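Local coordinates for carboxysome assembly protein CcmN (Synechococcus elongatus, PDB 7D6C), which links CcmM, and through it RuBisCO, to the shell protein CcmK2 during carboxysome formation, and is present here as its N-terminal, CcmM-binding part, at residues Ser15-Ser21 and Ile32-Leu38; Ala27-Ala33 and Ile48-Ile54; Ile39-Arg45 and Ile60-Ala66; Val82-Gly88 and Leu99-Glu105; Ala91-Thr97 and Gly107-Pro112. One frame throughout, in Å; residues are numbered along the deposited sequence.

In the fold
All five interactions illustrate how a parallel beta-helix of the hexapeptide-repeat type is held together: each joins one coil to the next through backbone hydrogen bonds between parallel strands. Interactions 1, 3 and 4 reach the sheet that runs from strand 19-21 to strand 115-117, and interactions 1 and 3 both use strand 37-40. Interactions 2 and 5 occupy the two ends of another sheet, their centres about 16 Å apart. Interactions 1, 2 and 5 all touch the second subunit; only interaction 5, almost wholly backbone and small side chains, is a buried contact. In interactions 2 to 4 polar side chains join in near the strand ends: Asp29 in interaction 2, Ser44 and Glu41 in interaction 3, Asn101 and Ser85 in interaction 4.

Interaction 1. Residues Ser15-Ser21 and Ile32-Leu38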
# COMPACT_ATOMS: atom_id res chain seq x y z
N SER F 15 -7.37 -8.75 -10.69
CA SER F 15 -7.44 -8.65 -12.14
C SER F 15 -6.03 -8.46 -12.68
O SER F 15 -5.05 -8.40 -11.94
CB SER F 15 -8.34 -7.49 -12.56
OG SER F 15 -7.91 -6.26 -11.99
N ASP F 16 -5.95 -8.37 -14.00
CA ASP F 16 -4.77 -7.81 -14.65
C ASP F 16 -4.99 -6.37 -15.06
O ASP F 16 -4.36 -5.88 -15.99
CB ASP F 16 -4.39 -8.65 -15.87
CG ASP F 16 -5.39 -8.54 -16.99
OD1 ASP F 16 -6.51 -7.99 -16.78
OD2 ASP F 16 -5.06 -9.03 -18.09
N ARG F 17 -5.92 -5.69 -14.40
CA ARG F 17 -6.24 -4.33 -14.77
C ARG F 17 -6.26 -3.43 -13.55
O ARG F 17 -6.58 -3.85 -12.44
CB ARG F 17 -7.56 -4.25 -15.54
CG ARG F 17 -8.76 -4.70 -14.86
CD ARG F 17 -9.72 -5.16 -15.92
NE ARG F 17 -9.21 -6.35 -16.60
CZ ARG F 17 -9.96 -7.19 -17.32
NH1 ARG F 17 -11.27 -6.98 -17.44
NH2 ARG F 17 -9.40 -8.23 -17.93
N TYR F 18 -5.87 -2.18 -13.80
CA TYR F 18 -6.01 -1.07 -12.88
C TYR F 18 -7.33 -0.35 -13.14
O TYR F 18 -8.04 -0.62 -14.11
CB TYR F 18 -4.86 -0.10 -13.01
CG TYR F 18 -4.70 0.59 -14.35
CD1 TYR F 18 -3.99 -0.01 -15.38
CD2 TYR F 18 -5.23 1.88 -14.57
CE1 TYR F 18 -3.82 0.63 -16.60
CE2 TYR F 18 -5.05 2.52 -15.76
CZ TYR F 18 -4.35 1.89 -16.78
OH TYR F 18 -4.17 2.52 -17.99
N PHE F 19 -7.63 0.59 -12.26
CA PHE F 19 -8.94 1.21 -12.22
C PHE F 19 -8.78 2.70 -12.04
O PHE F 19 -8.16 3.15 -11.07
CB PHE F 19 -9.77 0.64 -11.07
CG PHE F 19 -10.96 1.48 -10.70
CD1 PHE F 19 -10.85 2.56 -9.82
CD2 PHE F 19 -12.21 1.15 -11.17
CE1 PHE F 19 -11.94 3.31 -9.44
CE2 PHE F 19 -13.30 1.87 -10.79
CZ PHE F 19 -13.17 2.97 -9.93
N ALA F 20 -9.37 3.47 -12.94
CA ALA F 20 -9.39 4.91 -12.81
C ALA F 20 -10.81 5.37 -12.51
O ALA F 20 -11.80 4.79 -12.99
CB ALA F 20 -8.86 5.59 -14.06
N SER F 21 -10.92 6.40 -11.69
CA SER F 21 -12.19 7.07 -11.48
C SER F 21 -11.86 8.54 -11.31
O SER F 21 -11.12 8.90 -10.38
CB SER F 21 -12.92 6.53 -10.26
OG SER F 21 -14.27 6.96 -10.28
N ILE F 32 1.30 0.88 -16.14
CA ILE F 32 0.58 0.85 -14.87
C ILE F 32 0.34 -0.60 -14.49
O ILE F 32 -0.33 -1.33 -15.23
CB ILE F 32 -0.75 1.61 -14.92
CG1 ILE F 32 -0.52 3.09 -15.24
CG2 ILE F 32 -1.50 1.43 -13.59
CD1 ILE F 32 -1.75 3.79 -15.80
N ALA F 33 0.83 -1.00 -13.31
CA ALA F 33 0.63 -2.37 -12.85
C ALA F 33 -0.84 -2.62 -12.54
O ALA F 33 -1.60 -1.69 -12.22
CB ALA F 33 1.47 -2.65 -11.62
N PRO F 34 -1.28 -3.88 -12.61
CA PRO F 34 -2.68 -4.19 -12.29
C PRO F 34 -3.02 -3.90 -10.83
O PRO F 34 -2.20 -4.09 -9.92
CB PRO F 34 -2.78 -5.69 -12.60
CG PRO F 34 -1.72 -5.92 -13.60
CD PRO F 34 -0.58 -5.03 -13.20
N GLY F 35 -4.24 -3.43 -10.61
CA GLY F 35 -4.66 -3.14 -9.27
C GLY F 35 -4.25 -1.79 -8.75
O GLY F 35 -4.53 -1.46 -7.59
N VAL F 36 -3.60 -0.97 -9.58
CA VAL F 36 -3.37 0.41 -9.18
C VAL F 36 -4.68 1.20 -9.28
O VAL F 36 -5.53 0.95 -10.14
CB VAL F 36 -2.25 1.02 -10.02
CG1 VAL F 36 -2.21 2.53 -9.85
CG2 VAL F 36 -0.93 0.39 -9.60
N LEU F 37 -4.86 2.13 -8.35
CA LEU F 37 -6.11 2.85 -8.19
C LEU F 37 -5.84 4.32 -8.39
O LEU F 37 -5.24 4.96 -7.51
CB LEU F 37 -6.70 2.58 -6.82
CG LEU F 37 -6.93 1.09 -6.57
CD1 LEU F 37 -7.32 0.83 -5.12
CD2 LEU F 37 -8.01 0.65 -7.54
N LEU F 38 -6.26 4.86 -9.55
CA LEU F 38 -6.19 6.30 -9.83
C LEU F 38 -7.56 6.92 -9.58
O LEU F 38 -8.50 6.71 -10.36
CB LEU F 38 -5.75 6.54 -11.27
CG LEU F 38 -4.54 5.71 -11.67
CD1 LEU F 38 -4.05 6.09 -13.05
CD2 LEU F 38 -3.45 5.90 -10.66
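Tyr18 lies across Ile32, and its side chain meets that one residue almost from root to tip. Tyr18 CB starts beside Val36, 4.1 Å from Val36 CB. With CG between the backbone N and the carbonyl carbon (chi1 63°), the ring turns over the isoleucine. Tyr18 CG and CD1 each lie 3.4 Å from Ile32 CG2, whose methyl makes a CH-pi contact over the ring face, displaced toward the rim. CD2 also meets this methyl. Farther out, Tyr18 CE1 meets Ile32 CB at 3.6 Å, and CE2 (3.5 Å), CZ and the hydroxyl oxygen all end against Ile32 CD1. The two side chains cross at about a right angle.

The backbones pair as parallel strands. Phe19 N bonds to Val36 O (3.0 Å, 165°), Leu38 N returns a bond to Phe19 O, and Ser21 N reaches Leu38 O at 2.8 Å. Before the strand, Arg17 O accepts from Gly35 N and Ser15 OG. On the face away from Ala20 and Leu38, Phe19 packs on Leu37 and on the chain of another protein. The first coil is thus joined to the next by directional backbone bonds, while the tyrosine adds mainly apolar ring-on-aliphatic packing with little directionality.

Interaction 2. Residues Ala27-Ala33 and Ile48-Ile54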
# COMPACT_ATOMS: atom_id res chain seq x y z
N ALA F 27 -0.75 8.71 -20.77
CA ALA F 27 0.33 8.80 -21.76
C ALA F 27 0.68 7.43 -22.36
O ALA F 27 0.89 6.45 -21.65
CB ALA F 27 1.58 9.44 -21.19
N ALA F 28 0.78 7.39 -23.70
CA ALA F 28 0.73 6.11 -24.40
C ALA F 28 1.85 5.18 -23.97
O ALA F 28 1.66 3.96 -24.01
CB ALA F 28 0.76 6.35 -25.90
N ASP F 29 2.99 5.71 -23.51
CA ASP F 29 4.12 4.88 -23.12
C ASP F 29 4.17 4.59 -21.61
O ASP F 29 5.18 4.07 -21.12
CB ASP F 29 5.42 5.53 -23.58
CG ASP F 29 5.64 6.90 -22.97
OD1 ASP F 29 4.80 7.31 -22.14
OD2 ASP F 29 6.65 7.55 -23.33
N VAL F 30 3.11 4.92 -20.88
CA VAL F 30 3.03 4.71 -19.44
C VAL F 30 2.76 3.24 -19.17
O VAL F 30 2.06 2.56 -19.94
CB VAL F 30 1.94 5.60 -18.82
CG1 VAL F 30 1.56 5.12 -17.42
CG2 VAL F 30 2.39 7.04 -18.78
N VAL F 31 3.33 2.73 -18.09
CA VAL F 31 3.14 1.36 -17.65
C VAL F 31 2.51 1.41 -16.27
O VAL F 31 3.12 1.94 -15.33
CB VAL F 31 4.47 0.60 -17.62
CG1 VAL F 31 4.24 -0.88 -17.31
CG2 VAL F 31 5.25 0.83 -18.92
N ILE F 32 1.30 0.88 -16.14
CA ILE F 32 0.58 0.85 -14.87
C ILE F 32 0.34 -0.60 -14.49
O ILE F 32 -0.33 -1.33 -15.23
CB ILE F 32 -0.75 1.61 -14.92
CG1 ILE F 32 -0.52 3.09 -15.24
CG2 ILE F 32 -1.50 1.43 -13.59
CD1 ILE F 32 -1.75 3.79 -15.80
N ALA F 33 0.83 -1.00 -13.31
CA ALA F 33 0.63 -2.37 -12.85
C ALA F 33 -0.84 -2.62 -12.54
O ALA F 33 -1.60 -1.69 -12.22
CB ALA F 33 1.47 -2.65 -11.62
N ILE F 48 -0.25 12.03 -15.63
CA ILE F 48 0.94 11.18 -15.60
C ILE F 48 1.68 11.33 -16.92
O ILE F 48 1.10 11.11 -17.98
CB ILE F 48 0.56 9.70 -15.36
CG1 ILE F 48 -0.21 9.54 -14.05
CG2 ILE F 48 1.77 8.78 -15.42
CD1 ILE F 48 -1.08 8.34 -14.07
N ALA F 49 2.97 11.67 -16.87
CA ALA F 49 3.69 12.03 -18.09
C ALA F 49 4.30 10.80 -18.77
O ALA F 49 3.87 9.66 -18.54
CB ALA F 49 4.74 13.10 -17.76
N SER F 50 5.33 11.02 -19.59
CA SER F 50 5.83 10.04 -20.53
C SER F 50 6.83 9.13 -19.84
O SER F 50 7.72 9.60 -19.14
CB SER F 50 6.52 10.74 -21.70
OG SER F 50 5.63 11.64 -22.35
N GLY F 51 6.70 7.82 -20.06
CA GLY F 51 7.69 6.89 -19.57
C GLY F 51 7.56 6.51 -18.12
O GLY F 51 8.40 5.76 -17.62
N VAL F 52 6.53 7.01 -17.44
CA VAL F 52 6.25 6.64 -16.06
C VAL F 52 5.87 5.17 -15.91
O VAL F 52 5.21 4.58 -16.76
CB VAL F 52 5.14 7.56 -15.53
CG1 VAL F 52 4.53 7.01 -14.24
CG2 VAL F 52 5.74 8.93 -15.26
N CYS F 53 6.29 4.60 -14.77
CA CYS F 53 5.88 3.28 -14.32
C CYS F 53 5.29 3.40 -12.93
O CYS F 53 5.88 4.06 -12.07
CB CYS F 53 7.07 2.34 -14.28
SG CYS F 53 7.98 2.45 -15.78
N ILE F 54 4.16 2.75 -12.71
CA ILE F 54 3.52 2.71 -11.40
C ILE F 54 3.39 1.27 -10.97
O ILE F 54 2.72 0.47 -11.63
CB ILE F 54 2.15 3.38 -11.42
CG1 ILE F 54 2.27 4.80 -12.05
CG2 ILE F 54 1.53 3.32 -9.99
CD1 ILE F 54 0.97 5.45 -12.34
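Val31 holds the centre of this pairing with both its backbone groups. Val31 N donates to Val52 O at 3.0 Å, a nearly straight bond (170°), and Val31 O accepts from Ile54 N at 2.9 Å. Ile54 O in turn takes the N-H of Ala33, also at 2.9 Å. A fourth bond ends on a side chain: Gly51 N donates to Asp29 OD1 at 2.9 Å, meeting the carboxylate from above its plane. With CG between the backbone N and the carbonyl carbon (chi1 61°), Asp29 carries its carboxylate to the turn of the next coil.

Strands 31-32 and 53-54 are each only two residues long and are preceded by tight turns, type I from Ala27 to Val30 and type II from Ala49 to Val52. Such short parallel strands, stacked coil upon coil with turns in the same place, form one side of a hexapeptide-repeat beta-helix, classically left-handed.

Around the bonds the packing is aliphatic. Val30 and Ile48 cross at about a right angle, Val30 CG2 lying 3.8 Å from Ile48 CG2. Ile32 and Ile54 instead lie side by side and point the same way, with Ile32 CG1 4.0 Å from Ile54 CD1. On the other face Val31 lies beside Cys53, and here Ile39 and His61 of the second subunit pack on Val31 and Cys53 respectively.

Interaction 3. Residues Ile39-Arg45 and Ile60-Ala66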
# COMPACT_ATOMS: atom_id res chain seq x y z
N ILE F 39 -7.68 7.69 -8.50
CA ILE F 39 -8.93 8.31 -8.10
C ILE F 39 -8.74 9.81 -8.09
O ILE F 39 -7.76 10.32 -7.52
CB ILE F 39 -9.39 7.80 -6.72
CG1 ILE F 39 -9.67 6.31 -6.80
CG2 ILE F 39 -10.64 8.50 -6.24
CD1 ILE F 39 -8.47 5.50 -6.52
N ALA F 40 -9.65 10.53 -8.75
CA ALA F 40 -9.62 11.99 -8.76
C ALA F 40 -11.02 12.50 -8.45
O ALA F 40 -11.98 12.15 -9.14
CB ALA F 40 -9.11 12.54 -10.10
N GLU F 41 -11.14 13.31 -7.39
CA GLU F 41 -12.42 13.90 -7.02
C GLU F 41 -12.83 14.94 -8.06
O GLU F 41 -12.04 15.35 -8.93
CB GLU F 41 -12.35 14.53 -5.63
CG GLU F 41 -11.95 13.58 -4.53
CD GLU F 41 -13.06 12.60 -4.18
OE1 GLU F 41 -12.93 11.39 -4.46
OE2 GLU F 41 -14.08 13.05 -3.61
N ALA F 42 -14.09 15.38 -7.97
CA ALA F 42 -14.69 16.20 -9.02
C ALA F 42 -13.91 17.49 -9.24
O ALA F 42 -13.82 17.98 -10.37
CB ALA F 42 -16.14 16.52 -8.70
N ASP F 43 -13.33 18.03 -8.17
CA ASP F 43 -12.50 19.23 -8.23
C ASP F 43 -11.06 18.92 -8.60
O ASP F 43 -10.16 19.71 -8.26
CB ASP F 43 -12.54 19.94 -6.88
CG ASP F 43 -12.01 19.07 -5.75
OD1 ASP F 43 -12.36 17.86 -5.69
OD2 ASP F 43 -11.24 19.61 -4.93
N SER F 44 -10.80 17.81 -9.28
CA SER F 44 -9.46 17.27 -9.24
C SER F 44 -9.20 16.39 -10.45
O SER F 44 -10.13 15.83 -11.06
CB SER F 44 -9.24 16.48 -7.94
OG SER F 44 -9.12 17.37 -6.85
N ARG F 45 -7.91 16.25 -10.77
CA ARG F 45 -7.47 15.43 -11.89
C ARG F 45 -6.11 14.83 -11.58
O ARG F 45 -5.33 15.38 -10.80
CB ARG F 45 -7.39 16.25 -13.17
CG ARG F 45 -6.43 17.41 -13.00
CD ARG F 45 -6.06 18.09 -14.29
NE ARG F 45 -5.29 19.27 -13.96
CZ ARG F 45 -4.03 19.47 -14.32
NH1 ARG F 45 -3.41 18.55 -15.07
NH2 ARG F 45 -3.38 20.59 -13.94
N ILE F 60 -3.23 6.42 -6.23
CA ILE F 60 -3.11 7.85 -6.47
C ILE F 60 -4.49 8.45 -6.27
O ILE F 60 -5.43 8.11 -7.00
CB ILE F 60 -2.57 8.15 -7.87
CG1 ILE F 60 -1.39 7.24 -8.20
CG2 ILE F 60 -2.16 9.59 -7.96
CD1 ILE F 60 -0.11 7.55 -7.43
N HIS F 61 -4.62 9.32 -5.27
CA HIS F 61 -5.92 9.93 -4.97
C HIS F 61 -5.77 11.45 -4.93
O HIS F 61 -5.22 12.00 -3.96
CB HIS F 61 -6.49 9.40 -3.67
CG HIS F 61 -7.88 9.85 -3.41
ND1 HIS F 61 -8.49 9.74 -2.17
CD2 HIS F 61 -8.80 10.43 -4.22
CE1 HIS F 61 -9.71 10.23 -2.24
NE2 HIS F 61 -9.93 10.65 -3.47
N ALA F 62 -6.27 12.13 -5.97
CA ALA F 62 -6.12 13.58 -6.08
C ALA F 62 -7.26 14.26 -5.36
O ALA F 62 -8.42 13.89 -5.53
CB ALA F 62 -6.07 14.01 -7.54
N ARG F 63 -6.92 15.24 -4.52
CA ARG F 63 -7.95 15.93 -3.74
C ARG F 63 -7.59 17.40 -3.60
O ARG F 63 -6.49 17.74 -3.16
CB ARG F 63 -8.13 15.30 -2.35
CG ARG F 63 -9.55 15.44 -1.85
CD ARG F 63 -9.73 14.97 -0.42
NE ARG F 63 -9.12 13.68 -0.14
CZ ARG F 63 -9.62 12.86 0.78
NH1 ARG F 63 -9.07 11.67 1.03
NH2 ARG F 63 -10.73 13.22 1.41
N GLY F 64 -8.54 18.26 -3.98
CA GLY F 64 -8.34 19.69 -3.98
C GLY F 64 -7.39 20.20 -5.05
O GLY F 64 -6.78 21.26 -4.87
N GLY F 65 -7.24 19.48 -6.14
CA GLY F 65 -6.30 19.93 -7.12
C GLY F 65 -5.84 18.76 -7.98
O GLY F 65 -6.62 17.86 -8.28
N ALA F 66 -4.56 18.80 -8.35
CA ALA F 66 -4.02 17.82 -9.28
C ALA F 66 -2.88 17.05 -8.65
O ALA F 66 -2.14 17.56 -7.79
CB ALA F 66 -3.53 18.49 -10.57
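Ile39 and Ala40 pair in parallel with His61 and Ala62, and after the corner the pairing resumes one residue out of step, Arg45 beside Ala66. Ile39 N bonds to Ile60 O at 2.7 Å and Ala62 N to Ile39 O at 2.8 Å, whereas the bond from Glu41 N to Ala62 O is weak.

Past the end of strand 37-40, Glu41, bent at its second torsion (-73°), sends OE1 to the edge of the His61 ring. His61 NE2 donates to Glu41 OE1 at 3.2 Å, from close to the ring plane but above the carboxylate plane, the two planes standing 77° apart. The other ring nitrogen, ND1, bonds to a polar side chain on the chain of another protein, so the imidazole is held from both ends. Ile39 CG2 comes obliquely to CD2 of the ring.

At the corner Ser44 OG accepts from Gly65 N (2.9 Å), and Arg45 N bonds to Gly65 O. The extended Arg45 lays one guanidinium face over Ala66 CB and forms a salt bridge with Glu47. Within the fold, strand 37-40 has strand 19-21 on its other side, strand 59-63 is flanked by strand 80-82, and Ile46 and Ile67 of the adjoining sheet pack on Ala62.

Interaction 4. Residues Val82-Gly88 and Leu99-Glu105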
# COMPACT_ATOMS: atom_id res chain seq x y z
N VAL F 82 -1.88 11.10 -1.85
CA VAL F 82 -3.16 11.71 -1.53
C VAL F 82 -2.97 13.22 -1.47
O VAL F 82 -1.97 13.69 -0.91
CB VAL F 82 -3.71 11.23 -0.18
CG1 VAL F 82 -4.98 12.00 0.17
CG2 VAL F 82 -3.97 9.75 -0.21
N GLY F 83 -3.92 13.97 -2.04
CA GLY F 83 -3.91 15.42 -1.91
C GLY F 83 -3.56 16.09 -3.22
O GLY F 83 -4.21 15.75 -4.21
N GLN F 84 -2.59 17.01 -3.27
CA GLN F 84 -2.08 17.45 -4.56
C GLN F 84 -0.56 17.35 -4.52
O GLN F 84 0.06 17.81 -3.56
CB GLN F 84 -2.45 18.90 -5.00
CG GLN F 84 -3.89 19.28 -4.82
CD GLN F 84 -4.02 20.31 -3.73
OE1 GLN F 84 -3.23 21.27 -3.72
NE2 GLN F 84 -4.79 19.99 -2.67
N SER F 85 0.02 16.79 -5.58
CA SER F 85 1.43 16.45 -5.58
C SER F 85 1.97 16.57 -7.00
O SER F 85 1.25 16.29 -7.97
CB SER F 85 1.63 15.03 -5.03
OG SER F 85 2.96 14.56 -5.14
N ILE F 86 3.21 17.02 -7.12
CA ILE F 86 3.92 16.99 -8.39
C ILE F 86 5.19 16.21 -8.14
O ILE F 86 6.02 16.62 -7.33
CB ILE F 86 4.25 18.40 -8.90
CG1 ILE F 86 2.99 19.25 -8.95
CG2 ILE F 86 4.91 18.32 -10.26
CD1 ILE F 86 3.22 20.56 -9.60
N VAL F 87 5.34 15.08 -8.81
CA VAL F 87 6.52 14.25 -8.65
C VAL F 87 7.46 14.59 -9.80
O VAL F 87 7.11 14.40 -10.98
CB VAL F 87 6.18 12.76 -8.61
CG1 VAL F 87 7.42 11.95 -8.26
CG2 VAL F 87 5.09 12.52 -7.59
N GLY F 88 8.64 15.11 -9.45
CA GLY F 88 9.62 15.58 -10.40
C GLY F 88 9.97 14.66 -11.55
O GLY F 88 9.68 13.45 -11.53
N LEU F 99 3.06 10.07 0.11
CA LEU F 99 3.11 11.52 -0.08
C LEU F 99 1.72 12.08 0.11
O LEU F 99 0.81 11.71 -0.63
CB LEU F 99 3.61 11.89 -1.47
CG LEU F 99 4.93 11.35 -1.98
CD1 LEU F 99 5.11 11.72 -3.45
CD2 LEU F 99 6.06 11.92 -1.18
N VAL F 100 1.56 12.99 1.09
CA VAL F 100 0.28 13.64 1.42
C VAL F 100 0.43 15.14 1.28
O VAL F 100 1.00 15.79 2.16
CB VAL F 100 -0.21 13.30 2.83
CG1 VAL F 100 -1.63 13.79 2.98
CG2 VAL F 100 -0.13 11.81 3.09
N ASN F 101 -0.12 15.70 0.20
CA ASN F 101 -0.00 17.13 -0.10
C ASN F 101 1.47 17.58 -0.09
O ASN F 101 1.80 18.66 0.39
CB ASN F 101 -0.83 17.98 0.88
CG ASN F 101 -2.35 17.82 0.70
OD1 ASN F 101 -2.87 17.88 -0.42
ND2 ASN F 101 -3.07 17.62 1.82
N THR F 102 2.36 16.72 -0.61
CA THR F 102 3.78 17.04 -0.70
C THR F 102 4.35 16.53 -2.03
O THR F 102 3.95 15.47 -2.53
CB THR F 102 4.57 16.43 0.49
OG1 THR F 102 4.06 15.13 0.80
CG2 THR F 102 4.47 17.30 1.74
N SER F 103 5.29 17.30 -2.60
CA SER F 103 5.82 17.10 -3.96
C SER F 103 7.30 16.70 -3.93
O SER F 103 7.99 16.88 -2.93
CB SER F 103 5.65 18.37 -4.80
OG SER F 103 4.36 18.93 -4.69
N ILE F 104 7.80 16.20 -5.05
CA ILE F 104 9.18 15.71 -5.12
C ILE F 104 9.93 16.45 -6.23
O ILE F 104 9.48 16.50 -7.39
CB ILE F 104 9.23 14.19 -5.35
CG1 ILE F 104 8.54 13.47 -4.20
CG2 ILE F 104 10.68 13.71 -5.51
CD1 ILE F 104 9.21 13.72 -2.86
N GLU F 105 11.07 17.03 -5.85
CA GLU F 105 12.04 17.56 -6.80
C GLU F 105 12.37 16.54 -7.88
O GLU F 105 12.45 15.33 -7.63
CB GLU F 105 13.30 17.96 -6.01
CG GLU F 105 13.91 16.80 -5.13
CD GLU F 105 13.16 16.56 -3.78
OE1 GLU F 105 12.05 17.14 -3.58
OE2 GLU F 105 13.64 15.77 -2.94
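Asn101 turns its amide across to the corner of the preceding coil, where OD1 accepts from Gln84 N at 3.0 Å. The donor lies somewhat off the amide carbonyl plane. The Gln84 side chain does not face this amide squarely: the two cross obliquely, with their planes 58° apart, and Gln84 NE2 is engaged by Arg63 O of the coil before. Asn101 itself sits at positive phi (53°), a backbone turn that lets the chain round the corner.

Ser85 and Ser103 use their hydroxyls in opposite roles, their CB-OG bonds pointing opposite ways: one donates, the other accepts. Ser85 OG, anti to the backbone N (chi1 173°), donates to Thr102 O at 2.9 Å, while Ser103 OG receives a weak bond from Ile86 N. Val87 and Ile104, by contrast, lie side by side and point the same way, Val87 CG1 being 4.1 Å from Ile104 CB. Leu99 directs CD1 inward to Val87 CG2, 4.2 Å away.

Backbone bonds close both ends, Val82 N to Leu99 O and Asn101 N to Val82 O on one side of the corner, Ile104 N to Ile86 O (2.9 Å) on the other. Strand 80-82 thereby takes strand 98-100 as its partner within the six-stranded sheet, strand 85-87 lies beside strand 66-69 in a second sheet, and strand 115-117 covers Leu99, Val100 and Ile104 from the coil that follows.

Interaction 5. Residues Ala91-Thr97 and Gly107-Pro112; sequences ACLGAST and GGVTAP
Cys92 bonds through both backbone groups to the 107-112 segment, donating its N-H to Gly108 O (3.0 Å, 163°) and accepting at O from Thr110 N (2.8 Å). Thr110 O accepts from Gly94 N, also at 2.8 Å. These bonds define a short parallel ladder in which Cys92 pairs with Val109 and Leu93 with Thr110. Val109 CA adds a CA-H...O contact to Cys92 O.

A second set of bonds lies within one coil. The type II turn from Gly94 to Thr97 is closed twice, because Gly94 O accepts from both Thr97 N and Thr97 OG1, reached from the same face of the carbonyl. A first torsion of -56° sets OG1 beside the backbone N of Thr97, so that both reach Gly94 O.

Packing uses small groups. Thr97 and Thr110 meet tip to tip, with Thr97 CG2 3.3 Å from Thr110 CG2, and Leu93 crosses Thr110 obliquely, bringing CD2 to within 3.7 Å of Thr110 OG1. On the opposite face Cys92 CB rests 4.0 Å from Val109 CG1. Here the second subunit comes close, its Val82 packing on Cys92 and its Leu115 on Val109. Pro112 CB sits against Ala95 O.

Three directional bonds through Cys92, Gly94, Gly108 and Thr110 thus join the coils, with small side chains and methyls packed around them, while Leu93 turns its backbone to Leu74 and Ala76 one coil back.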
# COMPACT_ATOMS: atom_id res chain seq x y z
N ALA F 91 12.15 11.14 -11.00
CA ALA F 91 12.14 10.75 -9.59
C ALA F 91 11.89 9.25 -9.41
O ALA F 91 11.40 8.56 -10.32
CB ALA F 91 11.09 11.57 -8.84
N CYS F 92 12.24 8.75 -8.22
CA CYS F 92 12.13 7.33 -7.84
C CYS F 92 11.56 7.23 -6.44
O CYS F 92 12.14 7.78 -5.50
CB CYS F 92 13.48 6.63 -7.85
SG CYS F 92 14.34 6.75 -9.35
N LEU F 93 10.47 6.48 -6.28
CA LEU F 93 9.75 6.40 -5.01
C LEU F 93 9.78 4.97 -4.50
O LEU F 93 9.19 4.08 -5.12
CB LEU F 93 8.32 6.89 -5.17
CG LEU F 93 8.07 8.27 -5.77
CD1 LEU F 93 6.62 8.66 -5.49
CD2 LEU F 93 9.01 9.26 -5.18
N GLY F 94 10.45 4.75 -3.37
CA GLY F 94 10.56 3.42 -2.81
C GLY F 94 9.20 2.82 -2.51
O GLY F 94 8.19 3.51 -2.40
N ALA F 95 9.18 1.49 -2.39
CA ALA F 95 7.98 0.78 -1.99
C ALA F 95 7.34 1.40 -0.75
O ALA F 95 8.03 1.77 0.21
CB ALA F 95 8.31 -0.69 -1.71
N SER F 96 6.02 1.53 -0.80
CA SER F 96 5.22 2.02 0.33
C SER F 96 5.64 3.41 0.80
O SER F 96 5.48 3.76 1.97
CB SER F 96 5.24 1.02 1.47
OG SER F 96 4.85 -0.23 0.95
N THR F 97 6.15 4.22 -0.12
CA THR F 97 6.18 5.66 0.09
C THR F 97 4.77 6.19 0.26
O THR F 97 3.84 5.76 -0.42
CB THR F 97 6.82 6.35 -1.12
OG1 THR F 97 8.13 5.82 -1.35
CG2 THR F 97 6.91 7.86 -0.88
N GLY F 107 14.38 14.12 -10.10
CA GLY F 107 15.50 13.28 -9.75
C GLY F 107 15.58 12.87 -8.30
O GLY F 107 16.47 12.09 -7.94
N GLY F 108 14.68 13.37 -7.45
CA GLY F 108 14.71 13.00 -6.05
C GLY F 108 14.30 11.56 -5.85
O GLY F 108 13.51 11.00 -6.61
N VAL F 109 14.86 10.93 -4.82
CA VAL F 109 14.63 9.52 -4.54
C VAL F 109 14.12 9.35 -3.11
O VAL F 109 14.66 9.95 -2.18
CB VAL F 109 15.91 8.69 -4.77
CG1 VAL F 109 15.64 7.21 -4.52
CG2 VAL F 109 16.42 8.92 -6.17
N THR F 110 13.10 8.52 -2.95
CA THR F 110 12.44 8.31 -1.66
C THR F 110 12.71 6.93 -1.09
O THR F 110 12.44 5.92 -1.75
CB THR F 110 10.94 8.52 -1.80
OG1 THR F 110 10.66 9.92 -1.99
CG2 THR F 110 10.22 7.95 -0.64
N ALA F 111 13.16 6.89 0.16
CA ALA F 111 13.43 5.61 0.82
C ALA F 111 12.13 4.84 0.99
O ALA F 111 11.09 5.44 1.30
CB ALA F 111 14.08 5.80 2.19
N PRO F 112 12.14 3.53 0.79
CA PRO F 112 10.93 2.74 1.00
C PRO F 112 10.36 2.98 2.39
O PRO F 112 11.09 3.20 3.35
CB PRO F 112 11.42 1.30 0.81
CG PRO F 112 12.92 1.38 0.83
CD PRO F 112 13.27 2.71 0.31